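PDB 2ECE: selenium-binding protein, which probably binds selenium and folds as a beta-propeller, though its biological role is unknown. Local coordinates for residues Ser135-Leu140 / Leu177-Ile182; Ser105-Ile110 / Ile126-Val131; Pro198-Val203 / Asp234-Lys239. All blocks are in the same frame, centred on the assembly; numbering follows the deposited sequence.

Contact 1: residues Ser135-Leu140 / Leu177-Ile182; sequences SGYSRL and LGKWEI
The ammonium group of Lys-179 does three jobs here: it donates a hydrogen bond to a carbonyl at a helix end, it sits over the face of a tyrosine ring, and it holds a bridging water. NZ lies 2.7 Å from Ser-135 O, approaching from above the carbonyl plane, and 4.8 Å from the centroid of the Tyr-137 ring, only 14° off the ring normal, a cation-pi contact. The lysine chain runs extended across the ring at about a right angle, then bends at its last torsion (chi4 60°), which swings NZ down to the carbonyl. NZ gives its second hydrogen bond to a water, which in turn donates to Gly-136 O.

The far end of the ring is fixed separately. Tyr-137 OH and Glu-181 meet tip to tip, the hydroxyl donating to OE1 at 2.7 Å from above the carboxylate plane, with ring and carboxylate turned 87° apart. Arg-184 also bonds this OH, while Glu-181 OE2 takes the backbone NH of Ile-166. Gly-136 follows helix 128-135 with positive phi, and a beta carbon there would run into NZ.

The contact thus joins this helix end to strand 176-179, the outer strand of a propeller blade. Because carbonyls at a helix C-terminus carry partial negative charge, Ser-135 O and the ring face together are likely to favour the charged form of Lys-179.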
ATOM      1  N   SER A 135      16.060  14.849   6.844  1.00 23.68           N
ATOM      2  CA  SER A 135      14.920  15.146   5.978  1.00 22.34           C
ATOM      3  C   SER A 135      13.895  16.120   6.550  1.00 23.31           C
ATOM      4  O   SER A 135      13.175  16.768   5.792  1.00 22.94           O
ATOM      5  CB  SER A 135      14.190  13.851   5.617  1.00 20.10           C
ATOM      6  OG  SER A 135      13.465  13.369   6.735  1.00 17.37           O
ATOM      7  N   GLY A 136      13.808  16.205   7.875  1.00 22.40           N
ATOM      8  CA  GLY A 136      12.834  17.090   8.494  1.00 23.60           C
ATOM      9  C   GLY A 136      11.433  16.486   8.474  1.00 23.73           C
ATOM     10  O   GLY A 136      10.446  17.180   8.723  1.00 24.24           O
ATOM     11  N   TYR A 137      11.351  15.190   8.169  1.00 22.37           N
ATOM     12  CA  TYR A 137      10.077  14.472   8.115  1.00 21.56           C
ATOM     13  C   TYR A 137       9.991  13.359   9.159  1.00 21.56           C
ATOM     14  O   TYR A 137      11.015  12.845   9.628  1.00 22.55           O
ATOM     15  CB  TYR A 137       9.872  13.825   6.736  1.00 19.58           C
ATOM     16  CG  TYR A 137       9.650  14.774   5.582  1.00 20.31           C
ATOM     17  CD1 TYR A 137       8.760  15.842   5.689  1.00 20.68           C
ATOM     18  CD2 TYR A 137      10.277  14.560   4.351  1.00 19.47           C
ATOM     19  CE1 TYR A 137       8.495  16.673   4.598  1.00 18.27           C
ATOM     20  CE2 TYR A 137      10.019  15.385   3.255  1.00 17.83           C
ATOM     21  CZ  TYR A 137       9.126  16.437   3.388  1.00 17.92           C
ATOM     22  OH  TYR A 137       8.844  17.237   2.308  1.00 17.83           O
ATOM     23  N   SER A 138       8.765  12.978   9.508  1.00 21.42           N
ATOM     24  CA  SER A 138       8.542  11.897  10.466  1.00 19.74           C
ATOM     25  C   SER A 138       7.318  11.083  10.044  1.00 18.84           C
ATOM     26  O   SER A 138       6.489  11.565   9.262  1.00 19.03           O
ATOM     27  CB  SER A 138       8.352  12.455  11.887  1.00 20.10           C
ATOM     28  OG  SER A 138       7.127  13.154  12.025  1.00 23.52           O
ATOM     29  N   ARG A 139       7.215   9.860  10.571  1.00 18.76           N
ATOM     30  CA  ARG A 139       6.117   8.932  10.273  1.00 18.73           C
ATOM     31  C   ARG A 139       6.191   8.512   8.806  1.00 19.16           C
ATOM     32  O   ARG A 139       5.439   9.001   7.957  1.00 18.53           O
ATOM     33  CB  ARG A 139       4.758   9.571  10.584  1.00 18.25           C
ATOM     34  CG  ARG A 139       4.391   9.605  12.078  1.00 18.95           C
ATOM     35  CD  ARG A 139       5.136  10.694  12.857  1.00 19.68           C
ATOM     36  NE  ARG A 139       4.587  10.848  14.206  1.00 20.62           N
ATOM     37  CZ  ARG A 139       4.809  11.895  15.006  1.00 21.93           C
ATOM     38  NH1 ARG A 139       5.574  12.905  14.612  1.00 18.68           N
ATOM     39  NH2 ARG A 139       4.248  11.936  16.204  1.00 23.81           N
ATOM     40  N   LEU A 140       7.108   7.589   8.532  1.00 18.83           N
ATOM     41  CA  LEU A 140       7.373   7.100   7.181  1.00 20.01           C
ATOM     42  C   LEU A 140       6.383   6.052   6.702  1.00 19.54           C
ATOM     43  O   LEU A 140       6.086   5.076   7.403  1.00 18.73           O
ATOM     44  CB  LEU A 140       8.800   6.565   7.111  1.00 19.11           C
ATOM     45  CG  LEU A 140       9.883   7.629   6.887  1.00 20.81           C
ATOM     46  CD1 LEU A 140       9.695   8.817   7.823  1.00 23.24           C
ATOM     47  CD2 LEU A 140      11.246   6.981   7.082  1.00 19.71           C
ATOM     48  N   LEU A 177      19.260  11.246   2.358  1.00 25.55           N
ATOM     49  CA  LEU A 177      19.856  12.352   1.628  1.00 25.13           C
ATOM     50  C   LEU A 177      19.140  13.623   2.072  1.00 25.11           C
ATOM     51  O   LEU A 177      19.775  14.613   2.429  1.00 25.01           O
ATOM     52  CB  LEU A 177      19.702  12.144   0.125  1.00 24.25           C
ATOM     53  CG  LEU A 177      20.514  10.959  -0.409  1.00 25.89           C
ATOM     54  CD1 LEU A 177      20.020  10.578  -1.792  1.00 26.40           C
ATOM     55  CD2 LEU A 177      22.001  11.324  -0.430  1.00 26.93           C
ATOM     56  N   GLY A 178      17.810  13.581   2.071  1.00 24.29           N
ATOM     57  CA  GLY A 178      17.035  14.738   2.483  1.00 23.07           C
ATOM     58  C   GLY A 178      15.705  14.804   1.759  1.00 23.20           C
ATOM     59  O   GLY A 178      15.280  13.819   1.152  1.00 22.84           O
ATOM     60  N   LYS A 179      15.054  15.962   1.825  1.00 22.41           N
ATOM     61  CA  LYS A 179      13.770  16.175   1.167  1.00 22.23           C
ATOM     62  C   LYS A 179      13.899  16.099  -0.342  1.00 21.65           C
ATOM     63  O   LYS A 179      14.886  16.556  -0.917  1.00 21.52           O
ATOM     64  CB  LYS A 179      13.194  17.552   1.520  1.00 22.58           C
ATOM     65  CG  LYS A 179      12.579  17.689   2.896  1.00 25.04           C
ATOM     66  CD  LYS A 179      11.761  18.980   2.967  1.00 25.73           C
ATOM     67  CE  LYS A 179      11.197  19.211   4.355  1.00 25.59           C
ATOM     68  NZ  LYS A 179      12.307  19.304   5.343  1.00 22.51           N
ATOM     69  N   TRP A 180      12.893  15.527  -0.988  1.00 19.27           N
ATOM     70  CA  TRP A 180      12.897  15.435  -2.442  1.00 18.80           C
ATOM     71  C   TRP A 180      12.376  16.730  -3.063  1.00 18.73           C
ATOM     72  O   TRP A 180      12.837  17.146  -4.127  1.00 18.36           O
ATOM     73  CB  TRP A 180      12.010  14.282  -2.902  1.00 18.86           C
ATOM     74  CG  TRP A 180      11.756  14.282  -4.374  1.00 20.93           C
ATOM     75  CD1 TRP A 180      12.632  13.932  -5.362  1.00 20.56           C
ATOM     76  CD2 TRP A 180      10.548  14.683  -5.030  1.00 21.51           C
ATOM     77  NE1 TRP A 180      12.039  14.085  -6.595  1.00 19.74           N
ATOM     78  CE2 TRP A 180      10.760  14.541  -6.419  1.00 21.01           C
ATOM     79  CE3 TRP A 180       9.301  15.141  -4.576  1.00 22.58           C
ATOM     80  CZ2 TRP A 180       9.772  14.850  -7.365  1.00 22.10           C
ATOM     81  CZ3 TRP A 180       8.319  15.448  -5.518  1.00 20.59           C
ATOM     82  CH2 TRP A 180       8.561  15.297  -6.895  1.00 22.67           C
ATOM     83  N   GLU A 181      11.421  17.363  -2.387  1.00 20.03           N
ATOM     84  CA  GLU A 181      10.801  18.590  -2.885  1.00 20.62           C
ATOM     85  C   GLU A 181      11.710  19.809  -2.947  1.00 21.24           C
ATOM     86  O   GLU A 181      12.402  20.132  -1.980  1.00 19.85           O
ATOM     87  CB  GLU A 181       9.580  18.968  -2.036  1.00 21.25           C
ATOM     88  CG  GLU A 181       8.486  17.910  -1.920  1.00 20.77           C
ATOM     89  CD  GLU A 181       8.815  16.849  -0.887  1.00 23.72           C
ATOM     90  OE1 GLU A 181       9.825  17.012  -0.165  1.00 24.54           O
ATOM     91  OE2 GLU A 181       8.064  15.857  -0.789  1.00 22.10           O
ATOM     92  N   ILE A 182      11.687  20.486  -4.091  1.00 21.59           N
ATOM     93  CA  ILE A 182      12.453  21.713  -4.276  1.00 23.14           C
ATOM     94  C   ILE A 182      11.432  22.856  -4.237  1.00 24.05           C
ATOM     95  O   ILE A 182      11.680  23.906  -3.644  1.00 25.06           O
ATOM     96  CB  ILE A 182      13.215  21.718  -5.630  1.00 23.72           C
ATOM     97  CG1 ILE A 182      14.449  20.812  -5.537  1.00 21.54           C
ATOM     98  CG2 ILE A 182      13.663  23.138  -5.984  1.00 24.59           C
ATOM     99  CD1 ILE A 182      15.480  21.295  -4.518  1.00 21.19           C
TER
HETATM  100  O   HOH W   1      10.426  19.602   7.421  1.00 28.91           O

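Contact 2: residues Ser105-Ile110 / Ile126-Val131; sequences SSRIYI and IEPEEV
Glu-127 OE1 is the best-held polar side-chain atom, gripped twice by one arginine: Arg-107 NE at 3.1 Å and NH2 at 3.3 Å both donate to it, forming a side-on salt bridge. The oxygen lies within 4° of the guanidinium plane, although the two charged groups are turned 69° apart. Arg-107 gets there with CG anti to the backbone N and a bend at chi3, running alongside Glu-127, which is itself bent at chi2. Pro-128 CG lies over one guanidinium face, and the proline ring also packs on Arg-107 CB. The remaining terminal nitrogen, NH1, bridges to Asp-71, which also bonds Ser-105 OG. Replacing Arg-107 with an alanine would remove both bonds to Glu-127 and the link to Asp-71, and would probably loosen the seating of Pro-128.

Beside this, Ile-108 and Ile-126 form an antiparallel hydrogen-bonded pair: Ile-108 N reaches Ile-126 O at 3.0 Å, and Ile-126 N reaches Ile-108 O at 2.8 Å. Their side chains lie side by side, CB to CB 3.9 Å. Val-131 CG2 crosses to Ile-108 CD1 and also covers Ser-106 O, a buried carbonyl without a polar partner in the model.

Glu-127 occupies the N-cap position of helix 128-135, so the contact joins the last strand pairing of a propeller blade, 108-112 with 121-126, to the helix that follows. Ile-108 also packs on Ile-99 of strand 97-101, and both Ile-108 and Val-131 touch Leu-140 of strand 140-145.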
ATOM      1  N   SER A 105       7.538   5.262  14.421  1.00 21.16           N
ATOM      2  CA  SER A 105       8.892   5.615  14.853  1.00 21.28           C
ATOM      3  C   SER A 105       9.770   6.439  13.917  1.00 21.04           C
ATOM      4  O   SER A 105      10.656   7.157  14.382  1.00 20.31           O
ATOM      5  CB  SER A 105       9.665   4.344  15.202  1.00 21.69           C
ATOM      6  OG  SER A 105       9.933   3.605  14.020  1.00 23.24           O
ATOM      7  N   SER A 106       9.549   6.323  12.611  1.00 19.68           N
ATOM      8  CA  SER A 106      10.356   7.029  11.620  1.00 18.61           C
ATOM      9  C   SER A 106      11.706   6.327  11.450  1.00 18.11           C
ATOM     10  O   SER A 106      12.601   6.828  10.778  1.00 17.42           O
ATOM     11  CB  SER A 106      10.591   8.485  12.033  1.00 19.60           C
ATOM     12  OG  SER A 106       9.377   9.208  12.072  1.00 18.43           O
ATOM     13  N   ARG A 107      11.845   5.162  12.070  1.00 18.01           N
ATOM     14  CA  ARG A 107      13.077   4.391  11.967  1.00 18.61           C
ATOM     15  C   ARG A 107      13.067   3.648  10.632  1.00 19.44           C
ATOM     16  O   ARG A 107      11.997   3.367  10.089  1.00 20.11           O
ATOM     17  CB  ARG A 107      13.155   3.395  13.133  1.00 19.44           C
ATOM     18  CG  ARG A 107      14.329   2.422  13.084  1.00 18.38           C
ATOM     19  CD  ARG A 107      14.436   1.607  14.383  1.00 20.81           C
ATOM     20  NE  ARG A 107      14.688   2.449  15.557  1.00 22.26           N
ATOM     21  CZ  ARG A 107      13.790   2.729  16.498  1.00 23.46           C
ATOM     22  NH1 ARG A 107      12.559   2.241  16.421  1.00 24.21           N
ATOM     23  NH2 ARG A 107      14.130   3.490  17.533  1.00 25.48           N
ATOM     24  N   ILE A 108      14.243   3.355  10.085  1.00 20.04           N
ATOM     25  CA  ILE A 108      14.318   2.609   8.824  1.00 19.56           C
ATOM     26  C   ILE A 108      15.247   1.413   8.987  1.00 21.02           C
ATOM     27  O   ILE A 108      16.407   1.561   9.395  1.00 21.61           O
ATOM     28  CB  ILE A 108      14.869   3.452   7.655  1.00 19.71           C
ATOM     29  CG1 ILE A 108      14.003   4.691   7.428  1.00 19.13           C
ATOM     30  CG2 ILE A 108      14.877   2.606   6.361  1.00 20.04           C
ATOM     31  CD1 ILE A 108      14.571   5.635   6.379  1.00 19.75           C
ATOM     32  N   TYR A 109      14.736   0.224   8.689  1.00 18.93           N
ATOM     33  CA  TYR A 109      15.560  -0.972   8.765  1.00 19.53           C
ATOM     34  C   TYR A 109      15.949  -1.359   7.342  1.00 20.42           C
ATOM     35  O   TYR A 109      15.152  -1.206   6.406  1.00 21.80           O
ATOM     36  CB  TYR A 109      14.786  -2.133   9.397  1.00 19.74           C
ATOM     37  CG  TYR A 109      14.302  -1.872  10.804  1.00 20.33           C
ATOM     38  CD1 TYR A 109      13.010  -1.411  11.046  1.00 18.66           C
ATOM     39  CD2 TYR A 109      15.131  -2.116  11.896  1.00 21.22           C
ATOM     40  CE1 TYR A 109      12.551  -1.206  12.342  1.00 18.75           C
ATOM     41  CE2 TYR A 109      14.685  -1.910  13.197  1.00 20.49           C
ATOM     42  CZ  TYR A 109      13.395  -1.459  13.416  1.00 20.41           C
ATOM     43  OH  TYR A 109      12.950  -1.272  14.708  1.00 19.16           O
ATOM     44  N   ILE A 110      17.174  -1.844   7.183  1.00 20.33           N
ATOM     45  CA  ILE A 110      17.667  -2.302   5.891  1.00 19.81           C
ATOM     46  C   ILE A 110      17.852  -3.794   6.142  1.00 22.10           C
ATOM     47  O   ILE A 110      18.732  -4.195   6.914  1.00 22.01           O
ATOM     48  CB  ILE A 110      19.029  -1.669   5.534  1.00 20.52           C
ATOM     49  CG1 ILE A 110      18.955  -0.142   5.668  1.00 20.50           C
ATOM     50  CG2 ILE A 110      19.415  -2.049   4.111  1.00 20.45           C
ATOM     51  CD1 ILE A 110      17.918   0.515   4.773  1.00 20.58           C
ATOM     52  N   ILE A 126      18.630   2.912  10.446  1.00 24.76           N
ATOM     53  CA  ILE A 126      18.746   4.359  10.372  1.00 23.83           C
ATOM     54  C   ILE A 126      17.802   4.803  11.474  1.00 24.81           C
ATOM     55  O   ILE A 126      16.587   4.657  11.346  1.00 23.93           O
ATOM     56  CB  ILE A 126      18.248   4.902   9.026  1.00 25.14           C
ATOM     57  CG1 ILE A 126      19.017   4.244   7.884  1.00 26.09           C
ATOM     58  CG2 ILE A 126      18.436   6.412   8.978  1.00 24.79           C
ATOM     59  CD1 ILE A 126      18.462   4.563   6.532  1.00 30.24           C
ATOM     60  N   GLU A 127      18.357   5.312  12.571  1.00 23.47           N
ATOM     61  CA  GLU A 127      17.547   5.737  13.702  1.00 22.90           C
ATOM     62  C   GLU A 127      16.641   6.925  13.382  1.00 20.67           C
ATOM     63  O   GLU A 127      16.948   7.752  12.522  1.00 20.10           O
ATOM     64  CB  GLU A 127      18.449   6.068  14.902  1.00 26.14           C
ATOM     65  CG  GLU A 127      19.227   4.870  15.472  1.00 27.80           C
ATOM     66  CD  GLU A 127      18.324   3.780  16.045  1.00 29.74           C
ATOM     67  OE1 GLU A 127      17.151   4.067  16.356  1.00 29.30           O
ATOM     68  OE2 GLU A 127      18.793   2.631  16.205  1.00 34.22           O
ATOM     69  N   PRO A 128      15.500   7.013  14.076  1.00 19.11           N
ATOM     70  CA  PRO A 128      14.494   8.070  13.921  1.00 20.27           C
ATOM     71  C   PRO A 128      15.048   9.493  13.926  1.00 21.02           C
ATOM     72  O   PRO A 128      14.627  10.333  13.135  1.00 19.87           O
ATOM     73  CB  PRO A 128      13.560   7.820  15.101  1.00 19.73           C
ATOM     74  CG  PRO A 128      13.600   6.327  15.223  1.00 20.06           C
ATOM     75  CD  PRO A 128      15.079   6.052  15.113  1.00 19.86           C
ATOM     76  N   GLU A 129      15.990   9.769  14.821  1.00 22.09           N
ATOM     77  CA  GLU A 129      16.535  11.114  14.900  1.00 23.16           C
ATOM     78  C   GLU A 129      17.426  11.489  13.726  1.00 23.12           C
ATOM     79  O   GLU A 129      17.545  12.670  13.389  1.00 23.96           O
ATOM     80  CB  GLU A 129      17.232  11.296  16.249  1.00 23.79           C
ATOM     81  CG  GLU A 129      16.240  11.036  17.375  1.00 27.29           C
ATOM     82  CD  GLU A 129      14.896  11.723  17.095  1.00 30.30           C
ATOM     83  OE1 GLU A 129      13.835  11.336  17.651  1.00 29.70           O
ATOM     84  OE2 GLU A 129      14.909  12.682  16.303  0.50 26.36           O
ATOM     85  N   GLU A 130      18.039  10.496  13.087  1.00 22.18           N
ATOM     86  CA  GLU A 130      18.876  10.778  11.925  1.00 22.29           C
ATOM     87  C   GLU A 130      17.936  11.065  10.762  1.00 22.20           C
ATOM     88  O   GLU A 130      18.207  11.926   9.926  1.00 20.73           O
ATOM     89  CB  GLU A 130      19.764   9.582  11.572  1.00 24.44           C
ATOM     90  CG  GLU A 130      20.675   9.829  10.371  1.00 28.94           C
ATOM     91  CD  GLU A 130      21.817  10.803  10.671  1.00 33.91           C
ATOM     92  OE1 GLU A 130      22.620  11.089   9.751  1.00 35.67           O
ATOM     93  OE2 GLU A 130      21.917  11.281  11.823  1.00 33.52           O
ATOM     94  N   VAL A 131      16.830  10.326  10.700  1.00 21.97           N
ATOM     95  CA  VAL A 131      15.863  10.544   9.635  1.00 23.00           C
ATOM     96  C   VAL A 131      15.266  11.944   9.752  1.00 21.90           C
ATOM     97  O   VAL A 131      15.208  12.684   8.772  1.00 23.44           O
ATOM     98  CB  VAL A 131      14.727   9.499   9.679  1.00 23.58           C
ATOM     99  CG1 VAL A 131      13.555   9.963   8.818  1.00 23.03           C
ATOM    100  CG2 VAL A 131      15.249   8.153   9.164  1.00 20.92           C
TER

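Contact 3: residues Pro198-Val203 / Asp234-Lys239; sequences PNEVLV and DLRKRK
Two middle strands of a four-stranded propeller blade, 201-204 and 229-234, run antiparallel here, and Val-201 faces Asp-234 as a non-hydrogen-bonded pair. Each segment also carries a G1 beta bulge: Glu-200 and Val-201 both face Asn-196, while Arg-238 and Lys-239 both face Asp-234. The one direct hydrogen bond between the segments runs from Leu-235 N to Glu-200 O at 2.8 Å, with the donor well above the carbonyl plane.

Asp-234 holds CG anti to its backbone N (chi1 -180°), which puts OD1 above the turn that follows. There it accepts from Lys-237 N at 3.1 Å in a nearly straight bond, an Asx motif, and more weakly from Arg-236 N. Glu-200 stretches its chain beyond CG alongside Arg-236, but their charged ends do not meet; Glu-200 OE1 instead rests 3.7 Å from Arg-236 CB. A water bridges the two acids, 2.6 Å from Glu-200 OE1 and 3.0 Å from Asp-234 OD1.

Leu-235 has both torsions well off staggered positions (chi1 -143°, chi2 -146°), and Val-201 is nearly eclipsed about its first torsion. The CB of Leu-235 lies close against the Glu-200 carbonyl, and its branch crosses Leu-202 at about a right angle. Leu-202, with CG anti to its backbone N, is also packed by Trp-180 and Trp-233. The two leucines touch methyl to methyl, Leu-202 CD1 lying 4.0 Å from Leu-235 CD2.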
ATOM      1  N   PRO A 198       9.336   7.351 -17.568  1.00 19.16           N
ATOM      2  CA  PRO A 198       9.723   7.955 -18.851  1.00 18.70           C
ATOM      3  C   PRO A 198       9.123   9.337 -19.099  1.00 20.48           C
ATOM      4  O   PRO A 198       9.735  10.183 -19.756  1.00 20.90           O
ATOM      5  CB  PRO A 198       9.257   6.916 -19.874  1.00 19.39           C
ATOM      6  CG  PRO A 198       9.318   5.618 -19.089  1.00 20.64           C
ATOM      7  CD  PRO A 198       8.704   6.041 -17.774  1.00 18.28           C
ATOM      8  N   ASN A 199       7.926   9.565 -18.572  1.00 20.05           N
ATOM      9  CA  ASN A 199       7.258  10.847 -18.740  1.00 22.46           C
ATOM     10  C   ASN A 199       7.655  11.832 -17.649  1.00 22.30           C
ATOM     11  O   ASN A 199       7.206  12.979 -17.626  1.00 21.88           O
ATOM     12  CB  ASN A 199       5.751  10.631 -18.761  1.00 24.44           C
ATOM     13  CG  ASN A 199       5.292  10.000 -20.050  1.00 28.45           C
ATOM     14  OD1 ASN A 199       5.145  10.685 -21.062  1.00 31.35           O
ATOM     15  ND2 ASN A 199       5.095   8.685 -20.038  1.00 30.62           N
ATOM     16  N   GLU A 200       8.503  11.363 -16.746  1.00 21.61           N
ATOM     17  CA  GLU A 200       9.015  12.170 -15.652  1.00 22.01           C
ATOM     18  C   GLU A 200       8.003  12.903 -14.788  1.00 21.76           C
ATOM     19  O   GLU A 200       8.178  14.083 -14.498  1.00 22.22           O
ATOM     20  CB  GLU A 200      10.018  13.180 -16.198  1.00 24.11           C
ATOM     21  CG  GLU A 200      11.065  12.544 -17.086  1.00 27.11           C
ATOM     22  CD  GLU A 200      12.233  13.459 -17.353  1.00 31.20           C
ATOM     23  OE1 GLU A 200      12.042  14.687 -17.282  1.00 30.26           O
ATOM     24  OE2 GLU A 200      13.338  12.950 -17.643  1.00 31.36           O
ATOM     25  N   VAL A 201       6.940  12.231 -14.381  1.00 21.66           N
ATOM     26  CA  VAL A 201       5.993  12.893 -13.506  1.00 22.45           C
ATOM     27  C   VAL A 201       5.765  12.009 -12.300  1.00 19.95           C
ATOM     28  O   VAL A 201       5.702  10.781 -12.408  1.00 17.19           O
ATOM     29  CB  VAL A 201       4.646  13.208 -14.210  1.00 26.11           C
ATOM     30  CG1 VAL A 201       4.693  12.768 -15.646  1.00 27.89           C
ATOM     31  CG2 VAL A 201       3.492  12.559 -13.469  1.00 26.72           C
ATOM     32  N   LEU A 202       5.664  12.655 -11.148  1.00 16.91           N
ATOM     33  CA  LEU A 202       5.437  11.971  -9.893  1.00 17.18           C
ATOM     34  C   LEU A 202       4.092  12.466  -9.392  1.00 16.98           C
ATOM     35  O   LEU A 202       3.747  13.633  -9.578  1.00 15.60           O
ATOM     36  CB  LEU A 202       6.547  12.324  -8.895  1.00 16.62           C
ATOM     37  CG  LEU A 202       6.475  11.743  -7.478  1.00 17.36           C
ATOM     38  CD1 LEU A 202       7.893  11.560  -6.937  1.00 17.58           C
ATOM     39  CD2 LEU A 202       5.665  12.656  -6.569  1.00 17.47           C
ATOM     40  N   VAL A 203       3.324  11.571  -8.789  1.00 16.96           N
ATOM     41  CA  VAL A 203       2.019  11.922  -8.249  1.00 18.15           C
ATOM     42  C   VAL A 203       2.067  11.598  -6.766  1.00 17.01           C
ATOM     43  O   VAL A 203       2.690  10.612  -6.368  1.00 17.94           O
ATOM     44  CB  VAL A 203       0.896  11.097  -8.935  1.00 19.35           C
ATOM     45  CG1 VAL A 203       0.765  11.516 -10.387  1.00 20.72           C
ATOM     46  CG2 VAL A 203       1.224   9.608  -8.861  1.00 18.54           C
ATOM     47  N   ASP A 234       6.824  17.481 -11.517  1.00 24.35           N
ATOM     48  CA  ASP A 234       7.843  17.311 -12.547  1.00 25.39           C
ATOM     49  C   ASP A 234       8.885  16.506 -11.758  1.00 24.79           C
ATOM     50  O   ASP A 234       9.546  17.046 -10.872  1.00 23.67           O
ATOM     51  CB  ASP A 234       8.427  18.673 -12.934  1.00 26.64           C
ATOM     52  CG  ASP A 234       9.492  18.573 -14.014  1.00 30.83           C
ATOM     53  OD1 ASP A 234      10.231  17.567 -14.040  1.00 29.83           O
ATOM     54  OD2 ASP A 234       9.598  19.514 -14.829  1.00 33.13           O
ATOM     55  N   LEU A 235       9.007  15.217 -12.057  1.00 25.34           N
ATOM     56  CA  LEU A 235       9.937  14.339 -11.346  1.00 26.76           C
ATOM     57  C   LEU A 235      11.374  14.855 -11.362  1.00 28.86           C
ATOM     58  O   LEU A 235      12.097  14.782 -10.364  1.00 27.43           O
ATOM     59  CB  LEU A 235       9.908  12.944 -11.973  1.00 27.59           C
ATOM     60  CG  LEU A 235      10.023  11.697 -11.085  1.00 30.67           C
ATOM     61  CD1 LEU A 235      10.774  10.633 -11.866  1.00 27.18           C
ATOM     62  CD2 LEU A 235      10.736  11.995  -9.777  1.00 28.71           C
ATOM     63  N   ARG A 236      11.780  15.381 -12.506  1.00 30.58           N
ATOM     64  CA  ARG A 236      13.130  15.884 -12.669  1.00 33.13           C
ATOM     65  C   ARG A 236      13.426  17.184 -11.930  1.00 31.80           C
ATOM     66  O   ARG A 236      14.423  17.279 -11.218  1.00 31.63           O
ATOM     67  CB  ARG A 236      13.414  16.079 -14.140  1.00 36.46           C
ATOM     68  CG  ARG A 236      14.769  16.617 -14.388  1.00 42.76           C
ATOM     69  CD  ARG A 236      14.865  17.055 -15.796  1.00 48.07           C
ATOM     70  NE  ARG A 236      16.253  17.186 -16.160  1.00 54.27           N
ATOM     71  CZ  ARG A 236      16.704  18.145 -16.944  1.00 57.28           C
ATOM     72  NH1 ARG A 236      15.860  19.041 -17.448  1.00 58.20           N
ATOM     73  NH2 ARG A 236      18.008  18.244 -17.162  1.00 59.12           N
ATOM     74  N   LYS A 237      12.572  18.183 -12.113  1.00 30.62           N
ATOM     75  CA  LYS A 237      12.771  19.469 -11.461  1.00 29.33           C
ATOM     76  C   LYS A 237      12.307  19.465 -10.008  1.00 27.32           C
ATOM     77  O   LYS A 237      12.497  20.451  -9.296  1.00 25.55           O
ATOM     78  CB  LYS A 237      12.054  20.579 -12.233  1.00 32.33           C
ATOM     79  CG  LYS A 237      12.649  20.897 -13.611  1.00 36.40           C
ATOM     80  CD  LYS A 237      14.081  21.414 -13.514  1.00 38.66           C
ATOM     81  CE  LYS A 237      14.485  22.201 -14.759  1.00 40.87           C
ATOM     82  NZ  LYS A 237      13.895  23.574 -14.772  1.00 43.82           N
ATOM     83  N   ARG A 238      11.693  18.362  -9.576  1.00 24.08           N
ATOM     84  CA  ARG A 238      11.236  18.227  -8.192  1.00 21.29           C
ATOM     85  C   ARG A 238      10.321  19.386  -7.811  1.00 22.28           C
ATOM     86  O   ARG A 238      10.425  19.955  -6.725  1.00 21.64           O
ATOM     87  CB  ARG A 238      12.465  18.167  -7.274  1.00 22.01           C
ATOM     88  CG  ARG A 238      13.404  17.010  -7.653  1.00 20.66           C
ATOM     89  CD  ARG A 238      14.832  17.215  -7.178  1.00 20.20           C
ATOM     90  NE  ARG A 238      14.974  17.218  -5.724  1.00 19.22           N
ATOM     91  CZ  ARG A 238      16.117  17.488  -5.100  1.00 21.05           C
ATOM     92  NH1 ARG A 238      17.204  17.771  -5.808  1.00 17.41           N
ATOM     93  NH2 ARG A 238      16.179  17.480  -3.773  1.00 20.04           N
ATOM     94  N   LYS A 239       9.392  19.692  -8.712  1.00 22.40           N
ATOM     95  CA  LYS A 239       8.467  20.802  -8.541  1.00 25.06           C
ATOM     96  C   LYS A 239       7.006  20.377  -8.744  1.00 23.46           C
ATOM     97  O   LYS A 239       6.692  19.609  -9.651  1.00 22.43           O
ATOM     98  CB  LYS A 239       8.877  21.904  -9.533  1.00 27.84           C
ATOM     99  CG  LYS A 239       7.923  23.068  -9.715  1.00 33.20           C
ATOM    100  CD  LYS A 239       8.637  24.251 -10.385  1.00 36.90           C
ATOM    101  CE  LYS A 239       9.319  23.871 -11.709  1.00 40.18           C
ATOM    102  NZ  LYS A 239      10.815  23.768 -11.617  1.00 41.65           N
TER
HETATM  103  O   HOH W   2      10.605  16.771 -16.937  1.00 38.64           O

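How the contacts relate
Along the chain from the N terminus, contact 2 comes first, closing the loop that joins 105-110 to 126-131 at the last two strands of one blade. Contact 1 opens four residues later, at the end of helix 128-135, and closes over the whole of the next sheet, from before strand 140-145 to the end of strand 176-179. Contact 3 then lies inside the following blade, spanning the long excursion between strands 201-204 and 229-234. The three run in series; none nests or crosses. Ser-106 OG to Arg-139 N joins contacts 2 and 1, and Trp-180 O to Arg-238 NE joins 1 and 3. Contacts 2 and 3 do not touch, so contact 1 connects three successive blades.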